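Local coordinates for protein Cys-Gly metallodipeptidase DUG1 (Saccharomyces cerevisiae, PDB 4G1P) that hydrolyses the dipeptide Cys-Gly as a metal-dependent M20-family peptidase and serves as the catalytic component of the complex that degrades glutathione, at residues G217-D231 against V336-T349. Sequence-based numbering, arbitrary orientation.
Sequences GCNYYQTIIEGPSAD and VIPAKVFGKFSIRT. With CYS (cysteine), chain E.
An antiparallel strand pair of the M20 lid domain, 217-226 against 340-349, carries part of the substrate pocket at one end. There Arg-348 and Cys-218 meet on one face of the sheet: Cys-218 SG, turned anti to its own N (chi1 -172°), sits 3.8 Å above the plane of the Arg-348 guanidinium, over its centre. Arg-348 NH1 gives a nearly straight hydrogen bond of 2.9 Å to O of the bound cysteine, a fit role for a long cationic side chain, while Cys-218 SG lies 3.7 Å from the ligand SG.

Paired backbone bonds, such as Asn-219 N to Ile-347 O at 2.9 Å, hold the strands together. Tyr-221 and Phe-345 share the other face. Phe-345 CG stands between its backbone N and carbonyl carbon (chi1 68°), which swings the ring across to the partner strand, where Tyr-221 CB lies over its face and Thr-223 OG1, hydrogen-bonded to Thr-381 OG1, at its edge; the rings are displaced, with little stacking, and the Tyr-221 hydroxyl reaches Thr-359. On the pocket side, branched Ile-224 offers its CG2 methyl to the flat Phe-342 ring, a CH-pi contact. At the far end, Asp-231 OD1 accepts from Ala-339 N (2.8 Å), a water bridges OD1 and Lys-340 N, and the small Ala-339 CB fits against Pro-228 and Ala-230.

Strands 318-325 and 378-391 flank the pair; helix 355-371 packs on the Asn-219 and Ile-347 face. On the opposite face, Lys-334 O and Ser-234 OG of the second subunit form hydrogen bonds with Tyr-220 OH and Arg-348 NH2.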
# COMPACT_ATOMS: atom_id res chain seq x y z
N GLY A 217 -9.77 -19.79 -15.42
CA GLY A 217 -10.08 -18.40 -15.67
C GLY A 217 -9.74 -17.57 -14.44
O GLY A 217 -9.20 -18.06 -13.44
N CYS A 218 -10.07 -16.29 -14.51
CA CYS A 218 -9.77 -15.38 -13.42
C CYS A 218 -10.77 -14.23 -13.34
O CYS A 218 -10.99 -13.51 -14.31
CB CYS A 218 -8.32 -14.86 -13.52
SG CYS A 218 -7.78 -13.91 -12.07
N ASN A 219 -11.39 -14.08 -12.17
CA ASN A 219 -12.27 -12.95 -11.93
C ASN A 219 -11.66 -12.08 -10.85
O ASN A 219 -11.42 -12.53 -9.72
CB ASN A 219 -13.67 -13.42 -11.54
CG ASN A 219 -14.50 -13.86 -12.74
OD1 ASN A 219 -13.96 -14.27 -13.76
ND2 ASN A 219 -15.82 -13.76 -12.62
N TYR A 220 -11.35 -10.83 -11.19
CA TYR A 220 -10.66 -9.98 -10.24
C TYR A 220 -11.62 -8.93 -9.68
O TYR A 220 -12.23 -8.16 -10.44
CB TYR A 220 -9.45 -9.32 -10.90
CG TYR A 220 -8.38 -8.90 -9.93
CD1 TYR A 220 -8.55 -7.79 -9.11
CD2 TYR A 220 -7.20 -9.61 -9.82
CE1 TYR A 220 -7.56 -7.40 -8.22
CE2 TYR A 220 -6.21 -9.23 -8.93
CZ TYR A 220 -6.40 -8.12 -8.13
OH TYR A 220 -5.42 -7.72 -7.25
N TYR A 221 -11.74 -8.92 -8.36
CA TYR A 221 -12.71 -8.04 -7.69
C TYR A 221 -12.05 -7.02 -6.77
O TYR A 221 -10.94 -7.23 -6.25
CB TYR A 221 -13.73 -8.86 -6.89
CG TYR A 221 -14.52 -9.82 -7.73
CD1 TYR A 221 -15.60 -9.39 -8.47
CD2 TYR A 221 -14.19 -11.17 -7.79
CE1 TYR A 221 -16.33 -10.26 -9.26
CE2 TYR A 221 -14.90 -12.05 -8.58
CZ TYR A 221 -15.97 -11.59 -9.31
OH TYR A 221 -16.70 -12.47 -10.09
N GLN A 222 -12.75 -5.91 -6.57
CA GLN A 222 -12.39 -4.97 -5.52
C GLN A 222 -13.62 -4.64 -4.70
O GLN A 222 -14.68 -4.30 -5.25
CB GLN A 222 -11.74 -3.69 -6.09
CG GLN A 222 -12.63 -2.86 -6.99
CD GLN A 222 -11.93 -1.63 -7.52
OE1 GLN A 222 -10.74 -1.41 -7.27
NE2 GLN A 222 -12.66 -0.80 -8.25
N THR A 223 -13.50 -4.78 -3.39
CA THR A 223 -14.57 -4.37 -2.48
C THR A 223 -14.27 -2.97 -1.97
O THR A 223 -13.23 -2.74 -1.36
CB THR A 223 -14.74 -5.35 -1.30
OG1 THR A 223 -15.33 -6.56 -1.78
CG2 THR A 223 -15.65 -4.77 -0.24
N ILE A 224 -15.19 -2.03 -2.23
CA ILE A 224 -14.98 -0.63 -1.88
C ILE A 224 -15.81 -0.20 -0.67
O ILE A 224 -17.03 -0.29 -0.69
CB ILE A 224 -15.29 0.29 -3.05
CG1 ILE A 224 -14.77 -0.32 -4.36
CG2 ILE A 224 -14.68 1.66 -2.81
CD1 ILE A 224 -15.11 0.49 -5.61
N ILE A 225 -15.14 0.27 0.37
CA ILE A 225 -15.81 0.76 1.57
C ILE A 225 -15.38 2.19 1.85
O ILE A 225 -14.19 2.49 1.97
CB ILE A 225 -15.51 -0.11 2.79
CG1 ILE A 225 -16.02 -1.53 2.55
CG2 ILE A 225 -16.18 0.46 4.02
CD1 ILE A 225 -15.69 -2.48 3.69
N GLU A 226 -16.38 3.08 1.95
CA GLU A 226 -16.16 4.51 2.14
C GLU A 226 -16.93 5.01 3.36
O GLU A 226 -18.04 4.54 3.64
CB GLU A 226 -16.62 5.27 0.90
CG GLU A 226 -16.53 6.77 1.05
CD GLU A 226 -16.74 7.50 -0.26
OE1 GLU A 226 -17.63 7.08 -1.03
OE2 GLU A 226 -16.02 8.50 -0.52
N GLY A 227 -16.33 5.96 4.08
CA GLY A 227 -16.94 6.54 5.28
C GLY A 227 -16.86 8.06 5.32
O GLY A 227 -17.70 8.74 4.73
N PRO A 228 -15.86 8.61 6.01
CA PRO A 228 -15.62 10.06 6.06
C PRO A 228 -15.21 10.57 4.69
O PRO A 228 -14.89 9.77 3.79
CB PRO A 228 -14.43 10.18 7.00
CG PRO A 228 -13.69 8.90 6.82
CD PRO A 228 -14.77 7.86 6.67
N SER A 229 -15.19 11.89 4.53
CA SER A 229 -14.88 12.46 3.22
C SER A 229 -13.38 12.59 3.00
O SER A 229 -12.93 12.79 1.89
CB SER A 229 -15.59 13.80 3.03
OG SER A 229 -15.24 14.71 4.04
N ALA A 230 -12.62 12.45 4.07
CA ALA A 230 -11.17 12.44 3.98
C ALA A 230 -10.57 11.67 5.15
O ALA A 230 -11.28 11.36 6.11
CB ALA A 230 -10.64 13.85 3.93
N ASP A 231 -9.29 11.34 5.07
CA ASP A 231 -8.65 10.56 6.12
C ASP A 231 -8.81 11.29 7.45
O ASP A 231 -8.94 12.51 7.50
CB ASP A 231 -7.17 10.31 5.80
CG ASP A 231 -6.96 9.23 4.72
OD1 ASP A 231 -7.94 8.60 4.29
OD2 ASP A 231 -5.80 9.01 4.31
N VAL A 336 -3.73 6.98 11.24
CA VAL A 336 -4.75 7.51 10.36
C VAL A 336 -5.92 6.54 10.21
O VAL A 336 -5.75 5.32 10.23
CB VAL A 336 -4.15 7.84 8.96
CG1 VAL A 336 -3.55 6.59 8.33
CG2 VAL A 336 -5.19 8.44 8.07
N ILE A 337 -7.11 7.09 10.07
CA ILE A 337 -8.29 6.32 9.71
C ILE A 337 -8.56 6.58 8.23
O ILE A 337 -9.02 7.65 7.86
CB ILE A 337 -9.49 6.75 10.56
CG1 ILE A 337 -9.25 6.39 12.03
CG2 ILE A 337 -10.76 6.11 10.08
CD1 ILE A 337 -10.39 6.77 12.95
N PRO A 338 -8.23 5.60 7.37
CA PRO A 338 -8.45 5.79 5.92
C PRO A 338 -9.91 6.04 5.60
O PRO A 338 -10.78 5.43 6.22
CB PRO A 338 -7.96 4.47 5.32
CG PRO A 338 -6.94 3.95 6.34
CD PRO A 338 -7.51 4.34 7.67
N ALA A 339 -10.18 6.92 4.64
CA ALA A 339 -11.54 7.34 4.30
C ALA A 339 -12.22 6.39 3.34
O ALA A 339 -13.42 6.10 3.49
CB ALA A 339 -11.53 8.74 3.72
N LYS A 340 -11.46 5.91 2.37
CA LYS A 340 -12.00 5.06 1.31
C LYS A 340 -10.98 4.01 0.87
O LYS A 340 -9.95 4.34 0.28
CB LYS A 340 -12.44 5.93 0.13
CG LYS A 340 -13.10 5.20 -1.03
CD LYS A 340 -13.56 6.21 -2.07
CE LYS A 340 -14.18 5.54 -3.27
NZ LYS A 340 -14.85 6.51 -4.19
N VAL A 341 -11.29 2.75 1.17
CA VAL A 341 -10.40 1.63 0.93
C VAL A 341 -10.93 0.62 -0.11
O VAL A 341 -12.14 0.44 -0.26
CB VAL A 341 -10.12 0.88 2.23
CG1 VAL A 341 -9.21 1.70 3.11
CG2 VAL A 341 -11.40 0.58 2.94
N PHE A 342 -10.03 -0.03 -0.82
CA PHE A 342 -10.40 -1.00 -1.85
C PHE A 342 -9.70 -2.30 -1.52
O PHE A 342 -8.46 -2.37 -1.57
CB PHE A 342 -9.96 -0.55 -3.24
CG PHE A 342 -10.39 0.84 -3.62
CD1 PHE A 342 -9.81 1.97 -3.03
CD2 PHE A 342 -11.34 1.04 -4.61
CE1 PHE A 342 -10.19 3.25 -3.39
CE2 PHE A 342 -11.73 2.33 -4.97
CZ PHE A 342 -11.15 3.43 -4.36
N GLY A 343 -10.47 -3.33 -1.18
CA GLY A 343 -9.90 -4.64 -0.94
C GLY A 343 -9.78 -5.43 -2.24
O GLY A 343 -10.75 -5.54 -2.99
N LYS A 344 -8.59 -5.95 -2.51
CA LYS A 344 -8.32 -6.66 -3.76
C LYS A 344 -8.33 -8.18 -3.57
O LYS A 344 -7.62 -8.72 -2.72
CB LYS A 344 -6.99 -6.19 -4.35
CG LYS A 344 -6.87 -4.67 -4.51
CD LYS A 344 -7.86 -4.15 -5.52
CE LYS A 344 -7.81 -2.64 -5.66
NZ LYS A 344 -6.48 -2.18 -6.06
N PHE A 345 -9.13 -8.87 -4.37
CA PHE A 345 -9.16 -10.34 -4.34
C PHE A 345 -9.65 -10.93 -5.67
O PHE A 345 -10.50 -10.37 -6.37
CB PHE A 345 -10.02 -10.85 -3.18
CG PHE A 345 -11.49 -10.57 -3.33
CD1 PHE A 345 -12.00 -9.32 -3.03
CD2 PHE A 345 -12.35 -11.54 -3.79
CE1 PHE A 345 -13.35 -9.06 -3.17
CE2 PHE A 345 -13.70 -11.28 -3.94
CZ PHE A 345 -14.20 -10.04 -3.62
N SER A 346 -9.11 -12.08 -6.03
CA SER A 346 -9.53 -12.74 -7.26
C SER A 346 -9.89 -14.21 -7.07
O SER A 346 -9.45 -14.87 -6.12
CB SER A 346 -8.46 -12.58 -8.34
OG SER A 346 -7.22 -13.06 -7.86
N ILE A 347 -10.73 -14.70 -7.98
CA ILE A 347 -11.10 -16.10 -7.98
C ILE A 347 -10.65 -16.77 -9.28
O ILE A 347 -10.90 -16.27 -10.38
CB ILE A 347 -12.62 -16.28 -7.80
CG1 ILE A 347 -13.08 -15.62 -6.49
CG2 ILE A 347 -12.97 -17.75 -7.83
CD1 ILE A 347 -14.59 -15.62 -6.26
N ARG A 348 -9.94 -17.88 -9.14
CA ARG A 348 -9.58 -18.69 -10.29
C ARG A 348 -10.74 -19.59 -10.65
O ARG A 348 -11.17 -20.42 -9.85
CB ARG A 348 -8.33 -19.52 -9.99
CG ARG A 348 -7.07 -18.67 -9.75
CD ARG A 348 -6.57 -18.00 -11.02
NE ARG A 348 -5.53 -17.02 -10.72
CZ ARG A 348 -4.82 -16.36 -11.63
NH1 ARG A 348 -4.98 -16.58 -12.94
NH2 ARG A 348 -3.91 -15.48 -11.22
N THR A 349 -11.28 -19.42 -11.84
CA THR A 349 -12.46 -20.19 -12.23
C THR A 349 -12.13 -21.49 -12.95
O THR A 349 -11.11 -21.60 -13.63
CB THR A 349 -13.41 -19.35 -13.07
OG1 THR A 349 -12.79 -19.08 -14.33
CG2 THR A 349 -13.71 -18.03 -12.38
N CYS E . -1.73 -12.66 -15.19
CA CYS E . -2.98 -12.66 -14.46
C CYS E . -3.21 -14.04 -13.85
O CYS E . -3.19 -15.05 -14.55
CB CYS E . -4.14 -12.23 -15.37
SG CYS E . -5.70 -12.13 -14.56
O HOH W 1 -8.63 6.75 2.22